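Local coordinates for protein AT5g51070/K3K7_27 (PDB 5GKM) that probably works as an ATP-dependent Clp chaperone of the AAA+ class, this chain being its N-terminal Clp repeat domain, at residues Arg13-Ala25 and Val33-Arg47. Sequence-based numbering, arbitrary orientation.
Sequences RAIRAIIFSQKEA and VYTQHLLLGLIAEDR
Glu45 meets Arg13 because its CG lies anti to the backbone N (chi1 -171°) and the chain then bends at chi2, which turns the carboxylate across the arginine. Arg13 itself bends at chi3 (50°) and presents NE and NH2 side-on. Arg13 NE binds Glu45 OE2 at 3.0 Å, in the guanidinium plane. Arg13 NH2 binds Glu45 OE1 at 2.9 Å, on the syn lone pair of that oxygen, so two bonds hold the carboxylate. Arg16 NH1 adds a long salt bridge to Glu45 OE2 at 3.6 Å, with the two planar groups nearly coplanar; Arg16 NH2 pairs with Glu12. Arg47 NH2 lies over one face of the Arg16 guanidinium. The side chain of Glu45 fits as a knob among Arg13, Arg16, Ala17 and Phe20. The edge of the Phe20 ring faces Glu45 N, and Phe20 CD2 touches Ala44 CB.

Gly41 has no side chain, so its CA can lie against Ala17 O, in a CA-H...O contact, and 4.1 Å from Ser21 CA. Ala17 CB packs on Leu42 CD2 at 3.8 Å. Toward the other end, Ala25 CB makes a CH-pi contact over one face of His37. Tyr34 N bonds to His37 ND1 and helps fix the ring's rotation.

The axes of segments 13-25 and 35-45 come within 7.2 Å, with 124° between their N-to-C directions. This helix crossing, with Gly41 at its close point and the Arg13-Arg16-Glu45 salt-bridge network at one end, belongs to the all-helical Clp N-terminal domain.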
loop_
_atom_site.group_PDB
_atom_site.type_symbol
_atom_site.label_atom_id
_atom_site.label_comp_id
_atom_site.label_asym_id
_atom_site.label_seq_id
_atom_site.Cartn_x
_atom_site.Cartn_y
_atom_site.Cartn_z
ATOM N N ARG A 13 12.109 4.367 -3.054
ATOM C CA ARG A 13 11.054 3.553 -3.547
ATOM C C ARG A 13 9.851 3.630 -2.627
ATOM O O ARG A 13 8.769 3.621 -3.099
ATOM C CB ARG A 13 11.412 2.081 -3.691
ATOM C CG ARG A 13 12.542 1.788 -4.644
ATOM C CD ARG A 13 12.762 0.296 -4.850
ATOM N NE ARG A 13 11.515 -0.336 -5.166
ATOM C CZ ARG A 13 11.134 -1.494 -4.691
ATOM N NH1 ARG A 13 11.934 -2.180 -3.914
ATOM N NH2 ARG A 13 9.924 -1.938 -4.982
ATOM N N ALA A 14 10.084 3.580 -1.336
ATOM C CA ALA A 14 8.951 3.578 -0.444
ATOM C C ALA A 14 8.165 4.894 -0.528
ATOM O O ALA A 14 6.991 4.907 -0.463
ATOM C CB ALA A 14 9.398 3.325 0.974
ATOM N N ILE A 15 8.921 5.963 -0.595
ATOM C CA ILE A 15 8.335 7.282 -0.676
ATOM C C ILE A 15 7.546 7.414 -1.975
ATOM O O ILE A 15 6.513 7.958 -1.967
ATOM C CB ILE A 15 9.403 8.391 -0.592
ATOM C CG1 ILE A 15 10.114 8.365 0.744
ATOM C CG2 ILE A 15 8.815 9.757 -0.895
ATOM C CD1 ILE A 15 9.272 8.885 1.812
ATOM N N ARG A 16 8.075 6.869 -3.051
ATOM C CA ARG A 16 7.384 6.933 -4.302
ATOM C C ARG A 16 6.063 6.170 -4.248
ATOM O O ARG A 16 5.075 6.624 -4.702
ATOM C CB ARG A 16 8.280 6.449 -5.428
ATOM C CG ARG A 16 7.720 6.533 -6.814
ATOM C CD ARG A 16 8.742 5.962 -7.792
ATOM N NE ARG A 16 9.988 6.673 -7.749
ATOM C CZ ARG A 16 11.140 6.090 -7.528
ATOM N NH1 ARG A 16 11.193 4.783 -7.269
ATOM N NH2 ARG A 16 12.216 6.817 -7.536
ATOM N N ALA A 17 6.082 5.009 -3.634
ATOM C CA ALA A 17 4.865 4.253 -3.500
ATOM C C ALA A 17 3.809 5.005 -2.696
ATOM O O ALA A 17 2.658 4.924 -2.945
ATOM C CB ALA A 17 5.145 2.895 -2.827
ATOM N N ILE A 18 4.286 5.668 -1.672
ATOM C CA ILE A 18 3.382 6.476 -0.855
ATOM C C ILE A 18 2.749 7.662 -1.622
ATOM O O ILE A 18 1.586 7.865 -1.586
ATOM C CB ILE A 18 4.079 6.952 0.427
ATOM C CG1 ILE A 18 4.389 5.747 1.276
ATOM C CG2 ILE A 18 3.225 7.937 1.188
ATOM C CD1 ILE A 18 5.263 6.057 2.438
ATOM N N ILE A 19 3.585 8.360 -2.355
ATOM C CA ILE A 19 3.081 9.420 -3.219
ATOM C C ILE A 19 2.106 8.854 -4.265
ATOM O O ILE A 19 1.112 9.449 -4.569
ATOM C CB ILE A 19 4.258 10.143 -3.891
ATOM C CG1 ILE A 19 5.006 10.945 -2.847
ATOM C CG2 ILE A 19 3.796 11.037 -5.009
ATOM C CD1 ILE A 19 6.377 11.395 -3.255
ATOM N N PHE A 20 2.437 7.711 -4.832
ATOM C CA PHE A 20 1.565 7.110 -5.820
ATOM C C PHE A 20 0.266 6.747 -5.161
ATOM O O PHE A 20 -0.700 6.734 -5.781
ATOM C CB PHE A 20 2.159 5.900 -6.545
ATOM C CG PHE A 20 3.330 6.212 -7.423
ATOM C CD1 PHE A 20 3.613 7.483 -7.806
ATOM C CD2 PHE A 20 4.115 5.208 -7.905
ATOM C CE1 PHE A 20 4.701 7.752 -8.608
ATOM C CE2 PHE A 20 5.180 5.455 -8.731
ATOM C CZ PHE A 20 5.489 6.736 -9.072
ATOM N N SER A 21 0.356 6.357 -3.893
ATOM C CA SER A 21 -0.998 6.009 -3.223
ATOM C C SER A 21 -2.090 7.179 -3.132
ATOM O O SER A 21 -3.207 7.010 -3.346
ATOM C CB SER A 21 -0.777 5.386 -1.835
ATOM O OG SER A 21 -0.404 6.338 -0.829
ATOM N N GLN A 22 -1.446 8.328 -2.980
ATOM C CA GLN A 22 -2.148 9.602 -3.004
ATOM C C GLN A 22 -2.719 9.891 -4.387
ATOM O O GLN A 22 -3.844 10.198 -4.505
ATOM C CB GLN A 22 -1.281 10.736 -2.540
ATOM C CG GLN A 22 -0.849 10.632 -1.083
ATOM C CD GLN A 22 0.178 11.669 -0.709
ATOM O OE1 GLN A 22 1.186 11.785 -1.303
ATOM N NE2 GLN A 22 -0.133 12.433 0.268
ATOM N N LYS A 23 -1.899 9.690 -5.394
ATOM C CA LYS A 23 -2.391 9.840 -6.742
ATOM C C LYS A 23 -3.479 8.861 -7.086
ATOM O O LYS A 23 -4.412 9.207 -7.718
ATOM C CB LYS A 23 -1.300 9.649 -7.755
ATOM C CG LYS A 23 -0.155 10.574 -7.583
ATOM C CD LYS A 23 -0.499 12.017 -7.852
ATOM C CE LYS A 23 -1.282 12.262 -9.138
ATOM N NZ LYS A 23 -0.677 11.692 -10.355
ATOM N N GLU A 24 -3.312 7.612 -6.691
ATOM C CA GLU A 24 -4.305 6.612 -6.981
ATOM C C GLU A 24 -5.643 6.883 -6.318
ATOM O O GLU A 24 -6.658 6.671 -6.888
ATOM C CB GLU A 24 -3.828 5.214 -6.630
ATOM C CG GLU A 24 -2.644 4.768 -7.460
ATOM C CD GLU A 24 -2.955 4.512 -8.924
ATOM O OE1 GLU A 24 -3.957 3.961 -9.251
ATOM O OE2 GLU A 24 -2.144 4.871 -9.735
ATOM N N ALA A 25 -5.571 7.330 -5.081
ATOM C CA ALA A 25 -6.760 7.668 -4.345
ATOM C C ALA A 25 -7.462 8.834 -5.009
ATOM O O ALA A 25 -8.637 8.810 -5.170
ATOM C CB ALA A 25 -6.440 7.984 -2.882
ATOM N N VAL A 33 -6.271 8.603 1.800
ATOM C CA VAL A 33 -5.694 7.366 1.329
ATOM C C VAL A 33 -6.004 6.254 2.323
ATOM O O VAL A 33 -5.606 6.298 3.430
ATOM C CB VAL A 33 -4.168 7.492 1.298
ATOM C CG1 VAL A 33 -3.534 6.197 0.873
ATOM C CG2 VAL A 33 -3.751 8.583 0.356
ATOM N N TYR A 34 -6.758 5.276 1.881
ATOM C CA TYR A 34 -7.035 4.110 2.662
ATOM C C TYR A 34 -6.146 2.953 2.157
ATOM O O TYR A 34 -5.399 3.129 1.272
ATOM C CB TYR A 34 -8.511 3.757 2.659
ATOM C CG TYR A 34 -9.397 4.639 3.504
ATOM C CD1 TYR A 34 -9.861 5.830 3.041
ATOM C CD2 TYR A 34 -9.768 4.239 4.748
ATOM C CE1 TYR A 34 -10.678 6.614 3.820
ATOM C CE2 TYR A 34 -10.583 5.012 5.551
ATOM C CZ TYR A 34 -11.017 6.211 5.085
ATOM O OH TYR A 34 -11.858 6.953 5.867
ATOM N N THR A 35 -6.222 1.808 2.799
ATOM C CA THR A 35 -5.220 0.798 2.564
ATOM C C THR A 35 -5.264 0.179 1.186
ATOM O O THR A 35 -4.289 -0.260 0.713
ATOM C CB THR A 35 -5.131 -0.258 3.674
ATOM O OG1 THR A 35 -6.398 -0.828 3.910
ATOM C CG2 THR A 35 -4.629 0.389 4.886
ATOM N N GLN A 36 -6.444 0.118 0.600
ATOM C CA GLN A 36 -6.519 -0.352 -0.775
ATOM C C GLN A 36 -5.782 0.597 -1.755
ATOM O O GLN A 36 -5.312 0.199 -2.749
ATOM C CB GLN A 36 -7.961 -0.631 -1.229
ATOM C CG GLN A 36 -8.829 0.599 -1.419
ATOM C CD GLN A 36 -9.522 1.054 -0.160
ATOM O OE1 GLN A 36 -9.135 0.738 0.926
ATOM N NE2 GLN A 36 -10.581 1.795 -0.349
ATOM N N HIS A 37 -5.783 1.872 -1.433
ATOM C CA HIS A 37 -5.041 2.826 -2.201
ATOM C C HIS A 37 -3.550 2.685 -2.062
ATOM O O HIS A 37 -2.817 2.876 -2.971
ATOM C CB HIS A 37 -5.509 4.247 -1.938
ATOM C CG HIS A 37 -6.995 4.381 -1.941
ATOM N ND1 HIS A 37 -7.693 4.867 -0.901
ATOM C CD2 HIS A 37 -7.919 4.046 -2.909
ATOM C CE1 HIS A 37 -8.986 4.834 -1.195
ATOM N NE2 HIS A 37 -9.123 4.343 -2.431
ATOM N N LEU A 38 -3.139 2.388 -0.847
ATOM C CA LEU A 38 -1.743 2.091 -0.606
ATOM C C LEU A 38 -1.312 0.849 -1.420
ATOM O O LEU A 38 -0.260 0.803 -1.937
ATOM C CB LEU A 38 -1.516 1.860 0.884
ATOM C CG LEU A 38 -0.074 1.552 1.239
ATOM C CD1 LEU A 38 0.900 2.648 0.800
ATOM C CD2 LEU A 38 0.043 1.281 2.721
ATOM N N LEU A 39 -2.207 -0.103 -1.502
ATOM C CA LEU A 39 -1.907 -1.276 -2.288
ATOM C C LEU A 39 -1.684 -0.879 -3.734
ATOM O O LEU A 39 -0.776 -1.323 -4.331
ATOM C CB LEU A 39 -3.033 -2.310 -2.178
ATOM C CG LEU A 39 -2.897 -3.533 -3.067
ATOM C CD1 LEU A 39 -1.653 -4.346 -2.750
ATOM C CD2 LEU A 39 -4.137 -4.383 -2.912
ATOM N N LEU A 40 -2.521 0.011 -4.228
ATOM C CA LEU A 40 -2.338 0.493 -5.576
ATOM C C LEU A 40 -0.994 1.209 -5.777
ATOM O O LEU A 40 -0.353 1.001 -6.722
ATOM C CB LEU A 40 -3.484 1.391 -6.025
ATOM C CG LEU A 40 -4.864 0.761 -6.131
ATOM C CD1 LEU A 40 -5.916 1.771 -6.575
ATOM C CD2 LEU A 40 -4.868 -0.397 -7.106
ATOM N N GLY A 41 -0.605 2.025 -4.816
ATOM C CA GLY A 41 0.657 2.691 -4.913
ATOM C C GLY A 41 1.856 1.763 -4.950
ATOM O O GLY A 41 2.776 1.979 -5.637
ATOM N N LEU A 42 1.786 0.726 -4.135
ATOM C CA LEU A 42 2.834 -0.272 -4.140
ATOM C C LEU A 42 2.919 -1.030 -5.432
ATOM O O LEU A 42 3.962 -1.292 -5.894
ATOM C CB LEU A 42 2.645 -1.277 -2.997
ATOM C CG LEU A 42 2.836 -0.722 -1.577
ATOM C CD1 LEU A 42 2.243 -1.690 -0.575
ATOM C CD2 LEU A 42 4.267 -0.409 -1.215
ATOM N N ILE A 43 1.775 -1.381 -5.962
ATOM C CA ILE A 43 1.720 -2.029 -7.268
ATOM C C ILE A 43 2.250 -1.126 -8.377
ATOM O O ILE A 43 3.020 -1.547 -9.170
ATOM C CB ILE A 43 0.297 -2.545 -7.610
ATOM C CG1 ILE A 43 -0.104 -3.648 -6.624
ATOM C CG2 ILE A 43 0.218 -3.069 -9.030
ATOM C CD1 ILE A 43 -1.550 -3.979 -6.626
ATOM N N ALA A 44 1.855 0.124 -8.329
ATOM C CA ALA A 44 2.325 1.044 -9.332
ATOM C C ALA A 44 3.848 1.247 -9.295
ATOM O O ALA A 44 4.469 1.505 -10.279
ATOM C CB ALA A 44 1.606 2.369 -9.220
ATOM N N GLU A 45 4.402 1.268 -8.112
ATOM C CA GLU A 45 5.810 1.498 -7.946
ATOM C C GLU A 45 6.707 0.328 -8.373
ATOM O O GLU A 45 7.788 0.535 -8.839
ATOM C CB GLU A 45 6.100 1.970 -6.520
ATOM C CG GLU A 45 7.512 2.448 -6.245
ATOM C CD GLU A 45 8.508 1.322 -6.121
ATOM O OE1 GLU A 45 8.139 0.239 -5.711
ATOM O OE2 GLU A 45 9.647 1.604 -6.408
ATOM N N ASP A 46 6.233 -0.888 -8.146
ATOM C CA ASP A 46 7.119 -2.035 -8.277
ATOM C C ASP A 46 7.481 -2.253 -9.761
ATOM O O ASP A 46 6.645 -2.378 -10.546
ATOM C CB ASP A 46 6.414 -3.235 -7.643
ATOM C CG ASP A 46 7.275 -4.472 -7.532
ATOM O OD1 ASP A 46 8.354 -4.506 -8.050
ATOM O OD2 ASP A 46 6.833 -5.341 -6.865
ATOM N N ARG A 47 8.768 -2.271 -10.054
ATOM C CA ARG A 47 9.282 -2.396 -11.404
ATOM C C ARG A 47 9.648 -3.836 -11.722
ATOM O O ARG A 47 10.249 -4.077 -12.701
ATOM C CB ARG A 47 10.489 -1.471 -11.638
ATOM C CG ARG A 47 10.182 0.020 -11.542
ATOM C CD ARG A 47 11.369 0.930 -11.763
ATOM N NE ARG A 47 11.183 2.288 -11.293
ATOM C CZ ARG A 47 12.053 3.266 -11.453
ATOM N NH1 ARG A 47 13.189 3.058 -12.065
ATOM N NH2 ARG A 47 11.815 4.440 -10.961
#